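Local coordinates for hypothetical protein (Leishmania major, PDB 3LJN) that is of unknown function but is built from ankyrin repeats, a fold that commonly serves protein-protein recognition, at residues Gly64-Glu77 with Asp98-Gln112. Residues are numbered along the deposited sequence; the frame is centred on the assembly and turned at random.
Sequences GCVDTAKYLASVGE and DLVVALVEGAKERGQ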
ATOM      1  N   GLY A  64     -18.812  13.187  11.727  1.00 43.04           N
ATOM      2  CA  GLY A  64     -18.034  14.421  11.878  1.00 44.28           C
ATOM      3  C   GLY A  64     -17.528  14.406  13.295  1.00 43.20           C
ATOM      4  O   GLY A  64     -16.627  13.628  13.594  1.00 42.29           O
ATOM      5  N   CYS A  65     -18.100  15.229  14.174  1.00 43.56           N
ATOM      6  CA  CYS A  65     -17.841  15.148  15.633  1.00 42.64           C
ATOM      7  C   CYS A  65     -16.360  15.061  16.023  1.00 42.57           C
ATOM      8  O   CYS A  65     -15.943  14.149  16.754  1.00 41.37           O
ATOM      9  CB  CYS A  65     -18.593  13.954  16.213  1.00 41.00           C
ATOM     10  SG  CYS A  65     -20.348  13.987  15.775  1.00 41.48           S
ATOM     11  N   VAL A  66     -15.577  16.021  15.531  1.00 44.21           N
ATOM     12  CA  VAL A  66     -14.128  16.033  15.746  1.00 44.72           C
ATOM     13  C   VAL A  66     -13.745  15.922  17.220  1.00 44.17           C
ATOM     14  O   VAL A  66     -12.897  15.105  17.575  1.00 43.65           O
ATOM     15  CB  VAL A  66     -13.469  17.285  15.114  1.00 47.07           C
ATOM     16  CG1 VAL A  66     -12.196  17.682  15.865  1.00 48.07           C
ATOM     17  CG2 VAL A  66     -13.184  17.032  13.639  1.00 47.83           C
ATOM     18  N   ASP A  67     -14.393  16.720  18.067  1.00 44.57           N
ATOM     19  CA  ASP A  67     -14.037  16.827  19.488  1.00 44.57           C
ATOM     20  C   ASP A  67     -14.471  15.599  20.298  1.00 42.78           C
ATOM     21  O   ASP A  67     -13.694  15.080  21.102  1.00 42.61           O
ATOM     22  CB  ASP A  67     -14.611  18.124  20.053  1.00 45.99           C
ATOM     23  CG  ASP A  67     -14.098  19.391  19.280  1.00 48.27           C
ATOM     24  OD1 ASP A  67     -12.890  19.453  18.896  1.00 49.12           O
ATOM     25  OD2 ASP A  67     -14.891  20.343  19.048  1.00 49.57           O
ATOM     26  N   THR A  68     -15.696  15.125  20.071  1.00 41.75           N
ATOM     27  CA  THR A  68     -16.163  13.848  20.620  1.00 40.26           C
ATOM     28  C   THR A  68     -15.249  12.689  20.211  1.00 39.58           C
ATOM     29  O   THR A  68     -14.958  11.802  21.021  1.00 39.05           O
ATOM     30  CB  THR A  68     -17.586  13.514  20.116  1.00 39.66           C
ATOM     31  OG1 THR A  68     -18.471  14.612  20.385  1.00 40.72           O
ATOM     32  CG2 THR A  68     -18.119  12.254  20.757  1.00 38.50           C
ATOM     33  N   ALA A  69     -14.808  12.689  18.951  1.00 39.89           N
ATOM     34  CA  ALA A  69     -13.924  11.636  18.439  1.00 39.66           C
ATOM     35  C   ALA A  69     -12.579  11.688  19.143  1.00 40.54           C
ATOM     36  O   ALA A  69     -12.102  10.678  19.654  1.00 40.29           O
ATOM     37  CB  ALA A  69     -13.737  11.787  16.943  1.00 40.26           C
ATOM     38  N   LYS A  70     -11.987  12.881  19.173  1.00 41.90           N
ATOM     39  CA  LYS A  70     -10.754  13.125  19.906  1.00 43.17           C
ATOM     40  C   LYS A  70     -10.851  12.585  21.323  1.00 42.69           C
ATOM     41  O   LYS A  70      -9.957  11.874  21.787  1.00 43.22           O
ATOM     42  CB  LYS A  70     -10.438  14.616  19.959  1.00 44.80           C
ATOM     43  CG  LYS A  70      -9.162  14.941  20.724  1.00 46.50           C
ATOM     44  CD  LYS A  70      -8.472  16.221  20.223  1.00 48.69           C
ATOM     45  CE  LYS A  70      -7.002  16.255  20.703  1.00 50.68           C
ATOM     46  NZ  LYS A  70      -6.272  17.538  20.429  1.00 53.26           N
ATOM     47  N   TYR A  71     -11.941  12.905  22.008  1.00 41.98           N
ATOM     48  CA  TYR A  71     -12.124  12.388  23.344  1.00 41.73           C
ATOM     49  C   TYR A  71     -12.222  10.868  23.378  1.00 40.75           C
ATOM     50  O   TYR A  71     -11.417  10.225  24.030  1.00 41.40           O
ATOM     51  CB  TYR A  71     -13.337  12.995  24.047  1.00 41.46           C
ATOM     52  CG  TYR A  71     -13.491  12.398  25.414  1.00 41.47           C
ATOM     53  CD1 TYR A  71     -12.524  12.611  26.378  1.00 42.81           C
ATOM     54  CD2 TYR A  71     -14.555  11.560  25.723  1.00 40.43           C
ATOM     55  CE1 TYR A  71     -12.622  12.035  27.634  1.00 43.15           C
ATOM     56  CE2 TYR A  71     -14.668  10.977  26.983  1.00 40.76           C
ATOM     57  CZ  TYR A  71     -13.695  11.219  27.923  1.00 42.11           C
ATOM     58  OH  TYR A  71     -13.787  10.665  29.169  1.00 42.76           O
ATOM     59  N   LEU A  72     -13.205  10.293  22.697  1.00 39.50           N
ATOM     60  CA  LEU A  72     -13.415   8.828  22.761  1.00 38.79           C
ATOM     61  C   LEU A  72     -12.174   8.019  22.344  1.00 39.51           C
ATOM     62  O   LEU A  72     -11.931   6.945  22.890  1.00 39.75           O
ATOM     63  CB  LEU A  72     -14.626   8.396  21.912  1.00 37.67           C
ATOM     64  CG  LEU A  72     -16.019   8.681  22.498  1.00 37.20           C
ATOM     65  CD1 LEU A  72     -17.082   8.532  21.459  1.00 36.59           C
ATOM     66  CD2 LEU A  72     -16.332   7.772  23.673  1.00 37.18           C
ATOM     67  N   ALA A  73     -11.398   8.538  21.387  1.00 40.18           N
ATOM     68  CA  ALA A  73     -10.151   7.904  20.962  1.00 41.35           C
ATOM     69  C   ALA A  73      -9.139   7.807  22.112  1.00 42.78           C
ATOM     70  O   ALA A  73      -8.296   6.911  22.144  1.00 43.88           O
ATOM     71  CB  ALA A  73      -9.541   8.668  19.793  1.00 42.17           C
ATOM     72  N   SER A  74      -9.221   8.734  23.051  1.00 43.08           N
ATOM     73  CA  SER A  74      -8.290   8.766  24.165  1.00 44.73           C
ATOM     74  C   SER A  74      -8.679   7.819  25.308  1.00 44.60           C
ATOM     75  O   SER A  74      -7.857   7.520  26.173  1.00 46.25           O
ATOM     76  CB  SER A  74      -8.180  10.193  24.703  1.00 45.49           C
ATOM     77  OG  SER A  74      -9.304  10.514  25.521  1.00 44.52           O
ATOM     78  N   VAL A  75      -9.919   7.351  25.322  1.00 42.98           N
ATOM     79  CA  VAL A  75     -10.425   6.589  26.467  1.00 43.06           C
ATOM     80  C   VAL A  75     -10.539   5.086  26.203  1.00 42.97           C
ATOM     81  O   VAL A  75     -10.517   4.285  27.145  1.00 43.88           O
ATOM     82  CB  VAL A  75     -11.799   7.141  26.937  1.00 41.89           C
ATOM     83  CG1 VAL A  75     -12.482   6.165  27.840  1.00 41.94           C
ATOM     84  CG2 VAL A  75     -11.613   8.462  27.667  1.00 42.71           C
ATOM     85  N   GLY A  76     -10.662   4.703  24.931  1.00 42.17           N
ATOM     86  CA  GLY A  76     -10.923   3.311  24.579  1.00 42.15           C
ATOM     87  C   GLY A  76     -10.562   2.894  23.166  1.00 42.11           C
ATOM     88  O   GLY A  76     -11.010   3.503  22.184  1.00 41.01           O
ATOM     89  N   GLU A  77      -9.751   1.840  23.081  1.00 43.64           N
ATOM     90  CA  GLU A  77      -9.475   1.150  21.825  1.00 44.00           C
ATOM     91  C   GLU A  77     -10.705   0.304  21.442  1.00 42.87           C
ATOM     92  O   GLU A  77     -11.112  -0.603  22.204  1.00 43.32           O
ATOM     93  CB  GLU A  77      -8.247   0.251  22.011  1.00 46.48           C
ATOM     94  CG  GLU A  77      -7.655  -0.362  20.751  1.00 47.57           C
ATOM     95  CD  GLU A  77      -6.218  -0.884  20.980  1.00 50.55           C
ATOM     96  OE1 GLU A  77      -6.037  -1.915  21.685  1.00 52.11           O
ATOM     97  OE2 GLU A  77      -5.264  -0.260  20.456  1.00 51.67           O
ATOM     98  N   ASP A  98      -9.617  16.836   9.273  1.00 63.56           N
ATOM     99  CA  ASP A  98      -9.419  17.222  10.679  1.00 62.82           C
ATOM    100  C   ASP A  98      -9.823  16.102  11.626  1.00 60.47           C
ATOM    101  O   ASP A  98      -9.186  15.898  12.661  1.00 59.19           O
ATOM    102  CB  ASP A  98     -10.117  18.551  11.052  1.00 65.19           C
ATOM    103  CG  ASP A  98     -11.478  18.750  10.358  1.00 67.23           C
ATOM    104  OD1 ASP A  98     -12.244  17.761  10.222  1.00 66.26           O
ATOM    105  OD2 ASP A  98     -11.781  19.908   9.957  1.00 70.29           O
ATOM    106  N   LEU A  99     -10.855  15.356  11.250  1.00 60.34           N
ATOM    107  CA  LEU A  99     -11.335  14.229  12.052  1.00 58.76           C
ATOM    108  C   LEU A  99     -10.323  13.091  12.144  1.00 56.74           C
ATOM    109  O   LEU A  99     -10.303  12.352  13.113  1.00 55.62           O
ATOM    110  CB  LEU A  99     -12.643  13.700  11.472  1.00 59.80           C
ATOM    111  CG  LEU A  99     -13.241  12.450  12.102  1.00 58.91           C
ATOM    112  CD1 LEU A  99     -13.461  12.647  13.586  1.00 58.68           C
ATOM    113  CD2 LEU A  99     -14.537  12.120  11.396  1.00 60.80           C
ATOM    114  N   VAL A 100      -9.495  12.950  11.127  1.00 56.70           N
ATOM    115  CA  VAL A 100      -8.469  11.928  11.130  1.00 55.35           C
ATOM    116  C   VAL A 100      -7.313  12.335  12.030  1.00 55.15           C
ATOM    117  O   VAL A 100      -6.721  11.490  12.700  1.00 54.24           O
ATOM    118  CB  VAL A 100      -7.955  11.655   9.711  1.00 55.79           C
ATOM    119  CG1 VAL A 100      -6.744  10.722   9.741  1.00 54.93           C
ATOM    120  CG2 VAL A 100      -9.075  11.077   8.859  1.00 56.11           C
ATOM    121  N   VAL A 101      -6.982  13.622  12.056  1.00 56.43           N
ATOM    122  CA  VAL A 101      -5.945  14.093  12.978  1.00 56.70           C
ATOM    123  C   VAL A 101      -6.444  13.938  14.426  1.00 55.82           C
ATOM    124  O   VAL A 101      -5.755  13.364  15.267  1.00 55.27           O
ATOM    125  CB  VAL A 101      -5.525  15.539  12.698  1.00 58.76           C
ATOM    126  CG1 VAL A 101      -4.399  15.931  13.633  1.00 59.38           C
ATOM    127  CG2 VAL A 101      -5.088  15.701  11.250  1.00 60.10           C
ATOM    128  N   ALA A 102      -7.658  14.430  14.685  1.00 56.12           N
ATOM    129  CA  ALA A 102      -8.350  14.251  15.970  1.00 55.62           C
ATOM    130  C   ALA A 102      -8.185  12.840  16.480  1.00 54.36           C
ATOM    131  O   ALA A 102      -7.678  12.626  17.579  1.00 54.12           O
ATOM    132  CB  ALA A 102      -9.848  14.567  15.818  1.00 56.45           C
ATOM    133  N   LEU A 103      -8.620  11.890  15.655  1.00 53.93           N
ATOM    134  CA  LEU A 103      -8.598  10.464  15.966  1.00 53.21           C
ATOM    135  C   LEU A 103      -7.210  10.010  16.372  1.00 52.95           C
ATOM    136  O   LEU A 103      -7.050   9.249  17.303  1.00 52.93           O
ATOM    137  CB  LEU A 103      -9.031   9.673  14.737  1.00 53.11           C
ATOM    138  CG  LEU A 103      -9.719   8.332  14.985  1.00 53.09           C
ATOM    139  CD1 LEU A 103     -11.241   8.510  15.027  1.00 54.11           C
ATOM    140  CD2 LEU A 103      -9.323   7.312  13.921  1.00 52.83           C
ATOM    141  N   VAL A 104      -6.207  10.494  15.655  1.00 53.27           N
ATOM    142  CA  VAL A 104      -4.822  10.114  15.891  1.00 53.71           C
ATOM    143  C   VAL A 104      -4.282  10.670  17.199  1.00 54.35           C
ATOM    144  O   VAL A 104      -3.610   9.961  17.939  1.00 54.81           O
ATOM    145  CB  VAL A 104      -3.926  10.600  14.741  1.00 54.52           C
ATOM    146  CG1 VAL A 104      -2.486  10.680  15.182  1.00 55.84           C
ATOM    147  CG2 VAL A 104      -4.080   9.686  13.533  1.00 54.11           C
ATOM    148  N   GLU A 105      -4.567  11.945  17.466  1.00 54.73           N
ATOM    149  CA  GLU A 105      -4.132  12.622  18.699  1.00 55.51           C
ATOM    150  C   GLU A 105      -4.882  12.073  19.920  1.00 54.98           C
ATOM    151  O   GLU A 105      -4.319  11.962  20.998  1.00 55.65           O
ATOM    152  CB  GLU A 105      -4.317  14.142  18.580  1.00 56.35           C
ATOM    153  CG  GLU A 105      -3.456  14.797  17.467  1.00 57.65           C
ATOM    154  CD  GLU A 105      -3.733  16.299  17.267  1.00 59.03           C
ATOM    155  OE1 GLU A 105      -2.882  16.998  16.661  1.00 60.85           O
ATOM    156  OE2 GLU A 105      -4.805  16.780  17.716  1.00 58.73           O
ATOM    157  N   GLY A 106      -6.147  11.713  19.755  1.00 54.22           N
ATOM    158  CA  GLY A 106      -6.838  10.964  20.789  1.00 54.18           C
ATOM    159  C   GLY A 106      -6.057   9.712  21.155  1.00 54.49           C
ATOM    160  O   GLY A 106      -5.792   9.468  22.320  1.00 55.26           O
ATOM    161  N   ALA A 107      -5.670   8.931  20.152  1.00 54.23           N
ATOM    162  CA  ALA A 107      -4.979   7.660  20.369  1.00 54.94           C
ATOM    163  C   ALA A 107      -3.544   7.828  20.862  1.00 56.22           C
ATOM    164  O   ALA A 107      -3.050   6.987  21.605  1.00 57.50           O
ATOM    165  CB  ALA A 107      -4.995   6.833  19.100  1.00 54.51           C
ATOM    166  N   LYS A 108      -2.875   8.898  20.433  1.00 56.39           N
ATOM    167  CA  LYS A 108      -1.541   9.241  20.946  1.00 58.19           C
ATOM    168  C   LYS A 108      -1.555   9.412  22.465  1.00 59.07           C
ATOM    169  O   LYS A 108      -0.747   8.787  23.153  1.00 60.85           O
ATOM    170  CB  LYS A 108      -0.979  10.514  20.294  1.00 58.67           C
ATOM    171  CG  LYS A 108      -0.208  10.294  18.989  1.00 59.30           C
ATOM    172  CD  LYS A 108       1.175  10.992  18.994  1.00 61.87           C
ATOM    173  CE  LYS A 108       1.084  12.521  18.923  1.00 62.31           C
ATOM    174  NZ  LYS A 108       1.049  13.058  17.521  1.00 62.40           N
ATOM    175  N   GLU A 109      -2.464  10.249  22.983  1.00 58.20           N
ATOM    176  CA  GLU A 109      -2.627  10.433  24.440  1.00 59.02           C
ATOM    177  C   GLU A 109      -2.723   9.100  25.174  1.00 59.87           C
ATOM    178  O   GLU A 109      -2.165   8.937  26.254  1.00 61.62           O
ATOM    179  CB  GLU A 109      -3.886  11.254  24.770  1.00 57.95           C
ATOM    180  CG  GLU A 109      -3.775  12.772  24.515  1.00 58.00           C
ATOM    181  CD  GLU A 109      -4.918  13.605  25.159  1.00 57.70           C
ATOM    182  OE1 GLU A 109      -5.875  12.998  25.708  1.00 57.39           O
ATOM    183  OE2 GLU A 109      -4.853  14.867  25.120  1.00 58.20           O
ATOM    184  N   ARG A 110      -3.440   8.163  24.563  1.00 58.98           N
ATOM    185  CA  ARG A 110      -3.726   6.866  25.151  1.00 60.06           C
ATOM    186  C   ARG A 110      -2.540   5.888  25.121  1.00 61.99           C
ATOM    187  O   ARG A 110      -2.535   4.911  25.858  1.00 63.77           O
ATOM    188  CB  ARG A 110      -4.961   6.266  24.451  1.00 58.88           C
ATOM    189  CG  ARG A 110      -5.187   4.765  24.654  1.00 60.28           C
ATOM    190  CD  ARG A 110      -6.589   4.320  24.245  1.00 59.72           C
ATOM    191  NE  ARG A 110      -6.938   4.570  22.847  1.00 57.98           N
ATOM    192  CZ  ARG A 110      -6.455   3.895  21.807  1.00 57.75           C
ATOM    193  NH1 ARG A 110      -5.550   2.936  21.986  1.00 59.22           N
ATOM    194  NH2 ARG A 110      -6.860   4.188  20.574  1.00 56.37           N
ATOM    195  N   GLY A 111      -1.545   6.133  24.275  1.00 62.12           N
ATOM    196  CA  GLY A 111      -0.338   5.296  24.250  1.00 64.53           C
ATOM    197  C   GLY A 111      -0.087   4.528  22.963  1.00 64.26           C
ATOM    198  O   GLY A 111       1.033   4.092  22.724  1.00 66.36           O
ATOM    199  N   GLN A 112      -1.121   4.348  22.142  1.00 62.04           N
ATOM    200  CA  GLN A 112      -0.975   3.679  20.847  1.00 61.64           C
ATOM    201  C   GLN A 112      -0.462   4.643  19.785  1.00 60.75           C
ATOM    202  O   GLN A 112      -0.975   5.752  19.631  1.00 59.22           O
ATOM    203  CB  GLN A 112      -2.299   3.080  20.369  1.00 60.10           C
ATOM    204  CG  GLN A 112      -2.139   2.231  19.114  1.00 60.06           C
ATOM    205  CD  GLN A 112      -3.452   1.714  18.560  1.00 58.84           C
ATOM    206  OE1 GLN A 112      -4.542   2.102  19.011  1.00 57.99           O
ATOM    207  NE2 GLN A 112      -3.356   0.836  17.556  1.00 59.09           N
TER
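Helices 66-75 and 98-110 run side by side in the same direction, their axes 29° apart and 6.8 Å from each other at closest approach, with Ser-74 drawn up against Gly-106. Small residues let them come this near: Ala-69, Ala-73 and Ala-102 line the seam, and the CB of Ala-73 rests on the CA of Gly-106, where there is no side chain to push the helices apart. At the N-terminal end, Val-66 spreads its two methyls along the neighbouring helix, CG1 on the CB of Ala-102 and CG2 against the CA and CB of Leu-99. Leu-99 sends CD1 to the CB of Ala-69, 3.5 Å away. Such side-by-side, near-parallel helix packing is characteristic of the ankyrin-repeat stack; on their other sides, Leu-72 packs on helix 33-41 and Val-100 on helix 153-162, continuing the stack. Along one flank, Lys-70 stretches out, CG anti to the backbone N (chi1 180°), and its NZ forms a salt bridge with Glu-105 OE2 at 3.2 Å, arriving from above the carboxylate plane. Toward the C-terminal end of helix 66-75, Arg-110 bends at chi3 (60°) and gives its NE-H to Ala-73 O at 2.8 Å, almost in the guanidinium plane. One guanidinium face takes the CB of Glu-77, whose OE2 makes a longer salt bridge to Arg-110 NH1 at 3.6 Å. NH1 also donates to Gln-112 OE1, while Gln-112 NE2 hydrogen-bonds Ser-116 OG.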